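Local coordinates for protein hydrolase, HAD superfamily, subfamily III A (Legionella pneumophila, PDB 3N1U) that probably hydrolyses 3-deoxy-D-manno-octulosonate 8-phosphate to KDO and inorganic phosphate with a magnesium cofactor, a step of lipopolysaccharide biosynthesis, at residues G117-L123 with A138-V142; T86-K90 with H101-L106. One frame throughout, in Å; residues are numbered along the deposited sequence.

Contact 1 (G117-L123 with A138-V142). With CA (calcium ion), chain B.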
loop_
_atom_site.group_PDB
_atom_site.type_symbol
_atom_site.label_atom_id
_atom_site.label_comp_id
_atom_site.label_asym_id
_atom_site.label_seq_id
_atom_site.Cartn_x
_atom_site.Cartn_y
_atom_site.Cartn_z
ATOM N N GLY A 117 -17.803 10.744 -0.651
ATOM C CA GLY A 117 -16.973 11.447 -1.626
ATOM C C GLY A 117 -15.572 11.708 -1.063
ATOM O O GLY A 117 -15.341 11.570 0.138
ATOM N N ASP A 118 -14.664 12.170 -1.911
ATOM C CA ASP A 118 -13.311 12.580 -1.440
ATOM C C ASP A 118 -12.759 13.917 -2.017
ATOM O O ASP A 118 -11.733 14.425 -1.529
ATOM C CB ASP A 118 -12.314 11.457 -1.770
ATOM C CG ASP A 118 -11.923 11.439 -3.241
ATOM O OD1 ASP A 118 -12.792 11.286 -4.156
ATOM O OD2 ASP A 118 -10.694 11.527 -3.490
ATOM N N ASP A 119 -13.378 14.474 -3.078
ATOM C CA ASP A 119 -12.754 15.627 -3.771
ATOM C C ASP A 119 -13.819 16.697 -4.142
ATOM O O ASP A 119 -15.040 16.477 -3.946
ATOM C CB ASP A 119 -11.878 15.180 -4.987
ATOM C CG ASP A 119 -10.660 16.112 -5.224
ATOM O OD1 ASP A 119 -10.753 17.319 -4.902
ATOM O OD2 ASP A 119 -9.615 15.640 -5.751
ATOM N N LEU A 120 -13.381 17.848 -4.626
ATOM C CA LEU A 120 -14.258 19.009 -4.750
ATOM C C LEU A 120 -15.508 18.772 -5.593
ATOM O O LEU A 120 -16.546 19.337 -5.281
ATOM C CB LEU A 120 -13.445 20.223 -5.264
ATOM C CG LEU A 120 -12.176 20.474 -4.425
ATOM C CD1 LEU A 120 -11.404 21.622 -5.102
ATOM C CD2 LEU A 120 -12.568 20.883 -3.013
ATOM N N PRO A 121 -15.423 17.958 -6.668
ATOM C CA PRO A 121 -16.690 17.767 -7.435
ATOM C C PRO A 121 -17.791 16.996 -6.694
ATOM O O PRO A 121 -18.971 17.089 -7.074
ATOM C CB PRO A 121 -16.245 17.057 -8.715
ATOM C CG PRO A 121 -14.642 17.336 -8.777
ATOM C CD PRO A 121 -14.267 17.290 -7.317
ATOM N N ASP A 122 -17.424 16.338 -5.592
ATOM C CA ASP A 122 -18.401 15.676 -4.711
ATOM C C ASP A 122 -19.084 16.651 -3.752
ATOM O O ASP A 122 -20.130 16.345 -3.193
ATOM C CB ASP A 122 -17.707 14.583 -3.887
ATOM C CG ASP A 122 -17.008 13.548 -4.741
ATOM O OD1 ASP A 122 -17.621 13.011 -5.703
ATOM O OD2 ASP A 122 -15.819 13.258 -4.451
ATOM N N LEU A 123 -18.464 17.805 -3.529
ATOM C CA LEU A 123 -18.958 18.741 -2.505
ATOM C C LEU A 123 -20.451 19.153 -2.604
ATOM O O LEU A 123 -21.161 19.109 -1.606
ATOM C CB LEU A 123 -18.104 20.026 -2.511
ATOM C CG LEU A 123 -17.135 20.163 -1.357
ATOM C CD1 LEU A 123 -16.486 21.547 -1.572
ATOM C CD2 LEU A 123 -17.984 20.114 -0.054
ATOM N N ALA A 138 -10.062 12.376 2.393
ATOM C CA ALA A 138 -10.643 13.386 1.508
ATOM C C ALA A 138 -9.874 14.687 1.575
ATOM O O ALA A 138 -9.148 14.948 2.574
ATOM C CB ALA A 138 -12.146 13.646 1.858
ATOM N N VAL A 139 -10.051 15.537 0.546
ATOM C CA VAL A 139 -9.367 16.832 0.527
ATOM C C VAL A 139 -9.953 17.722 1.636
ATOM O O VAL A 139 -11.091 17.496 2.109
ATOM C CB VAL A 139 -9.425 17.525 -0.861
ATOM C CG1 VAL A 139 -8.822 16.523 -1.934
ATOM C CG2 VAL A 139 -10.870 18.007 -1.200
ATOM N N PRO A 140 -9.190 18.725 2.067
ATOM C CA PRO A 140 -9.634 19.490 3.247
ATOM C C PRO A 140 -11.080 20.079 3.252
ATOM O O PRO A 140 -11.790 19.971 4.281
ATOM C CB PRO A 140 -8.558 20.585 3.360
ATOM C CG PRO A 140 -7.268 19.840 2.883
ATOM C CD PRO A 140 -7.796 19.068 1.665
ATOM N N GLN A 141 -11.531 20.672 2.149
ATOM C CA GLN A 141 -12.902 21.196 2.090
ATOM C C GLN A 141 -13.979 20.121 2.225
ATOM O O GLN A 141 -15.014 20.328 2.868
ATOM C CB GLN A 141 -13.129 21.894 0.776
ATOM C CG GLN A 141 -12.687 23.332 0.769
ATOM C CD GLN A 141 -12.892 23.954 -0.597
ATOM O OE1 GLN A 141 -14.011 24.298 -0.965
ATOM N NE2 GLN A 141 -11.798 24.109 -1.357
ATOM N N VAL A 142 -13.747 18.962 1.606
ATOM C CA VAL A 142 -14.680 17.878 1.733
ATOM C C VAL A 142 -14.752 17.382 3.184
ATOM O O VAL A 142 -15.846 17.133 3.680
ATOM C CB VAL A 142 -14.314 16.711 0.768
ATOM C CG1 VAL A 142 -15.218 15.496 1.025
ATOM C CG2 VAL A 142 -14.431 17.224 -0.692
HETATM CA CA CA B . -12.887 10.799 -6.293
HETATM O O HOH W 1 -10.732 11.852 -6.204
HETATM O O HOH W 2 -14.190 12.826 -6.661
HETATM O O HOH W 3 -12.643 10.845 -8.676
#

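Contact 2 (T86-K90 with H101-L106)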
loop_
_atom_site.group_PDB
_atom_site.type_symbol
_atom_site.label_atom_id
_atom_site.label_comp_id
_atom_site.label_asym_id
_atom_site.label_seq_id
_atom_site.Cartn_x
_atom_site.Cartn_y
_atom_site.Cartn_z
ATOM N N THR A 86 -26.573 -1.620 -10.809
ATOM C CA THR A 86 -27.066 -1.153 -12.118
ATOM C C THR A 86 -27.188 0.378 -12.253
ATOM O O THR A 86 -27.100 0.901 -13.363
ATOM C CB THR A 86 -28.392 -1.797 -12.502
ATOM O OG1 THR A 86 -29.384 -1.375 -11.579
ATOM C CG2 THR A 86 -28.268 -3.331 -12.465
ATOM N N HIS A 87 -27.383 1.089 -11.141
ATOM C CA HIS A 87 -27.513 2.540 -11.213
ATOM C C HIS A 87 -26.141 3.173 -11.162
ATOM O O HIS A 87 -25.605 3.394 -10.069
ATOM C CB HIS A 87 -28.350 3.039 -10.044
ATOM C CG HIS A 87 -29.768 2.570 -10.088
ATOM N ND1 HIS A 87 -30.717 3.140 -10.905
ATOM C CD2 HIS A 87 -30.389 1.562 -9.435
ATOM C CE1 HIS A 87 -31.873 2.516 -10.743
ATOM N NE2 HIS A 87 -31.703 1.558 -9.850
ATOM N N TYR A 88 -25.533 3.446 -12.320
ATOM C CA TYR A 88 -24.248 4.167 -12.253
ATOM C C TYR A 88 -23.913 5.042 -13.431
ATOM O O TYR A 88 -24.378 4.795 -14.548
ATOM C CB TYR A 88 -23.071 3.237 -11.928
ATOM C CG TYR A 88 -22.685 2.313 -13.055
ATOM C CD1 TYR A 88 -23.367 1.114 -13.256
ATOM C CD2 TYR A 88 -21.617 2.617 -13.881
ATOM C CE1 TYR A 88 -22.981 0.225 -14.288
ATOM C CE2 TYR A 88 -21.221 1.742 -14.932
ATOM C CZ TYR A 88 -21.905 0.559 -15.122
ATOM O OH TYR A 88 -21.524 -0.297 -16.145
ATOM N N TYR A 89 -23.079 6.049 -13.148
ATOM C CA TYR A 89 -22.878 7.180 -14.056
ATOM C C TYR A 89 -21.404 7.445 -14.135
ATOM O O TYR A 89 -20.766 7.753 -13.118
ATOM C CB TYR A 89 -23.595 8.451 -13.557
ATOM C CG TYR A 89 -25.108 8.312 -13.356
ATOM C CD1 TYR A 89 -25.624 7.642 -12.252
ATOM C CD2 TYR A 89 -26.018 8.864 -14.281
ATOM C CE1 TYR A 89 -27.034 7.503 -12.065
ATOM C CE2 TYR A 89 -27.399 8.742 -14.105
ATOM C CZ TYR A 89 -27.900 8.047 -12.997
ATOM O OH TYR A 89 -29.256 7.903 -12.805
ATOM N N LYS A 90 -20.888 7.395 -15.365
ATOM C CA LYS A 90 -19.451 7.497 -15.623
ATOM C C LYS A 90 -19.113 8.786 -16.383
ATOM O O LYS A 90 -19.988 9.343 -17.052
ATOM C CB LYS A 90 -19.026 6.333 -16.516
ATOM C CG LYS A 90 -18.834 5.003 -15.760
ATOM C CD LYS A 90 -17.893 4.121 -16.542
ATOM C CE LYS A 90 -18.333 4.063 -18.002
ATOM N NZ LYS A 90 -17.372 3.279 -18.828
ATOM N N HIS A 101 -30.767 13.130 -12.146
ATOM C CA HIS A 101 -31.308 12.040 -12.944
ATOM C C HIS A 101 -31.596 10.822 -12.073
ATOM O O HIS A 101 -32.660 10.184 -12.205
ATOM C CB HIS A 101 -30.332 11.637 -14.053
ATOM C CG HIS A 101 -30.853 10.538 -14.929
ATOM N ND1 HIS A 101 -30.780 9.212 -14.570
ATOM C CD2 HIS A 101 -31.479 10.568 -16.131
ATOM C CE1 HIS A 101 -31.328 8.467 -15.513
ATOM N NE2 HIS A 101 -31.778 9.266 -16.464
ATOM N N LEU A 102 -30.652 10.501 -11.182
ATOM C CA LEU A 102 -30.849 9.380 -10.247
ATOM C C LEU A 102 -32.052 9.652 -9.334
ATOM O O LEU A 102 -32.861 8.768 -9.048
ATOM C CB LEU A 102 -29.598 9.178 -9.409
ATOM C CG LEU A 102 -29.671 8.031 -8.397
ATOM C CD1 LEU A 102 -29.873 6.648 -9.027
ATOM C CD2 LEU A 102 -28.433 8.062 -7.472
ATOM N N LYS A 103 -32.172 10.901 -8.887
ATOM C CA LYS A 103 -33.267 11.274 -8.017
ATOM C C LYS A 103 -34.610 11.058 -8.730
ATOM O O LYS A 103 -35.561 10.535 -8.134
ATOM C CB LYS A 103 -33.071 12.715 -7.557
ATOM C CG LYS A 103 -34.166 13.288 -6.666
ATOM C CD LYS A 103 -33.664 14.669 -6.259
ATOM C CE LYS A 103 -34.199 15.094 -4.931
ATOM N NZ LYS A 103 -35.343 15.951 -5.105
ATOM N N LYS A 104 -34.690 11.464 -10.001
ATOM C CA LYS A 104 -35.912 11.278 -10.788
ATOM C C LYS A 104 -36.215 9.789 -10.938
ATOM O O LYS A 104 -37.366 9.371 -10.825
ATOM C CB LYS A 104 -35.813 11.931 -12.172
ATOM C CG LYS A 104 -35.942 13.423 -12.150
ATOM C CD LYS A 104 -35.922 13.980 -13.576
ATOM C CE LYS A 104 -36.232 15.476 -13.620
ATOM N NZ LYS A 104 -35.194 16.261 -12.868
ATOM N N THR A 105 -35.176 8.996 -11.209
ATOM C CA THR A 105 -35.335 7.569 -11.450
ATOM C C THR A 105 -35.887 6.866 -10.214
ATOM O O THR A 105 -36.790 6.028 -10.316
ATOM C CB THR A 105 -33.964 6.941 -11.840
ATOM O OG1 THR A 105 -33.404 7.676 -12.954
ATOM C CG2 THR A 105 -34.100 5.420 -12.144
ATOM N N LEU A 106 -35.368 7.228 -9.044
ATOM C CA LEU A 106 -35.751 6.544 -7.811
ATOM C C LEU A 106 -36.975 7.143 -7.115
ATOM O O LEU A 106 -37.603 6.457 -6.332
ATOM C CB LEU A 106 -34.565 6.480 -6.830
ATOM C CG LEU A 106 -33.356 5.645 -7.277
ATOM C CD1 LEU A 106 -32.368 5.465 -6.101
ATOM C CD2 LEU A 106 -33.827 4.282 -7.771
#

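Contact 1 (G117-L123 with A138-V142)
Val-139 N donates to Asp-118 O across the contact, 2.9 Å long and nearly straight at 168°. It is the one hydrogen bond between 117-123 and 138-142, and it comes from the N-cap residue of helix 140-145. Ala-138 CB packs against the same oxygen, 3.5 Å from Asp-118 O.

Van der Waals packing surrounds this bond. In Val-142, chi1 of 174° puts CG1 anti to the backbone N, facing Gly-117 O, and leaves CG2 anti to the carbonyl carbon, where it meets the loop backbone 3.4 Å from Asp-119 O. Two pairs are apolar: Leu-123 and Val-142 lie alongside each other, pointing opposite ways, with Leu-123 CG 4.0 Å from Val-142 CG2, and Leu-120 runs roughly perpendicular to Val-139, Leu-120 CD2 to Val-139 CG2 at 3.8 Å. The same CD2 meets the amide of Gln-141. Leu-123 CD1 touches the other end of that amide, OE1.

A set of carboxylate bonds fixes the loop. Asp-122 OD2 accepts two backbone N-H groups: Asp-119 N on its anti side at 3.1 Å, and Asp-118 N from above the carboxylate plane. OD2 also accepts a hydrogen bond from a calcium-bound water, while OD1 pairs with Lys-95. Asp-119 OD1 turns back to accept Leu-120 N at 2.7 Å and forms a salt bridge with Arg-160 of the second subunit.

At the metal, Asp-118 OD1 binds calcium at 2.2 Å; its OD2 accepts from another metal-bound water and from Gln-50 of the second subunit. Asp-25 OD2, Asp-27 O and three waters complete the six-coordinate sphere. An aspartate-rich loop after strand 113-117, supplying a metal ligand beside the aspartates that follow strand 21-24, is the arrangement of the HAD phosphatase active site, where magnesium is the probable natural ion.

Contact 2 (T86-K90 with H101-L106)
Tyr-89 reaches from strand 87-89 to the helix with its hydroxyl, which shares a 2.7 Å hydrogen bond with His-101 ND1. Each partner lies at the edge of the other's ring, in plane, yet the two rings are steeply inclined, their planes at 71°. The bond thus joins the hydroxyl end of one ring to the nitrogen edge of the other. Next to it, Leu-102 CB sits 3.6 Å from Tyr-89 OH and also touches CE1, so the phenol end rests on the helix one residue further along.

His-87, two residues earlier and on the same side of the strand, makes an apolar contact. Its CB meets Leu-102 CD1 at 4.0 Å, the two side chains running roughly perpendicular to each other. Farther out, CE1 has Thr-105 CG2 at the ring edge, 3.9 Å away, and Leu-106 CD2 at an oblique position. Leu-102 CD1 therefore bridges the two aromatic residues, lying 4.0 Å from Tyr-89 OH as well.

Behind these contacts, side-chain torsions and one hydrogen bond inside the helix place the groups. His-101 CG is anti to its own N (chi1 -179°), which swings the imidazole toward the tyrosine. Thr-105 OG1 bonds back to His-101 O at 2.7 Å from above the carbonyl plane, on the face opposite the helical N-H of Thr-105; this directs CG2 to His-87.

Strand 87-89 is an outermost strand of the parallel sheet within the chain, bonded to strand 64-68 through Ile-67. Segment 101-106 of helix 96-106 runs nearly antiparallel to strand 87-89, their axes 10.3 Å apart at closest approach and at 164°, and packs farther inward through Leu-102 on Ile-23 and Phe-113, while the other side of the strand carries Tyr-88 against Met-80 of helix 74-83.

How the contacts relate
Contact 2 closes before contact 1 opens, and strand 113-117 follows helix 96-106 to lead directly into the metal-binding loop. The two are separate: their centres lie 21 Å apart and their nearest atoms about 10 Å, without touching. Contact 1 forms part of the calcium site, through Asp-118, and is joined by a second subunit. Contact 2 belongs to the flank of the same parallel sheet, at the surface, where no other chain of the assembly reaches its segments; the side chain of Tyr-89 is still about 13 Å from a bound calcium and about 10 Å from that of Asp-25.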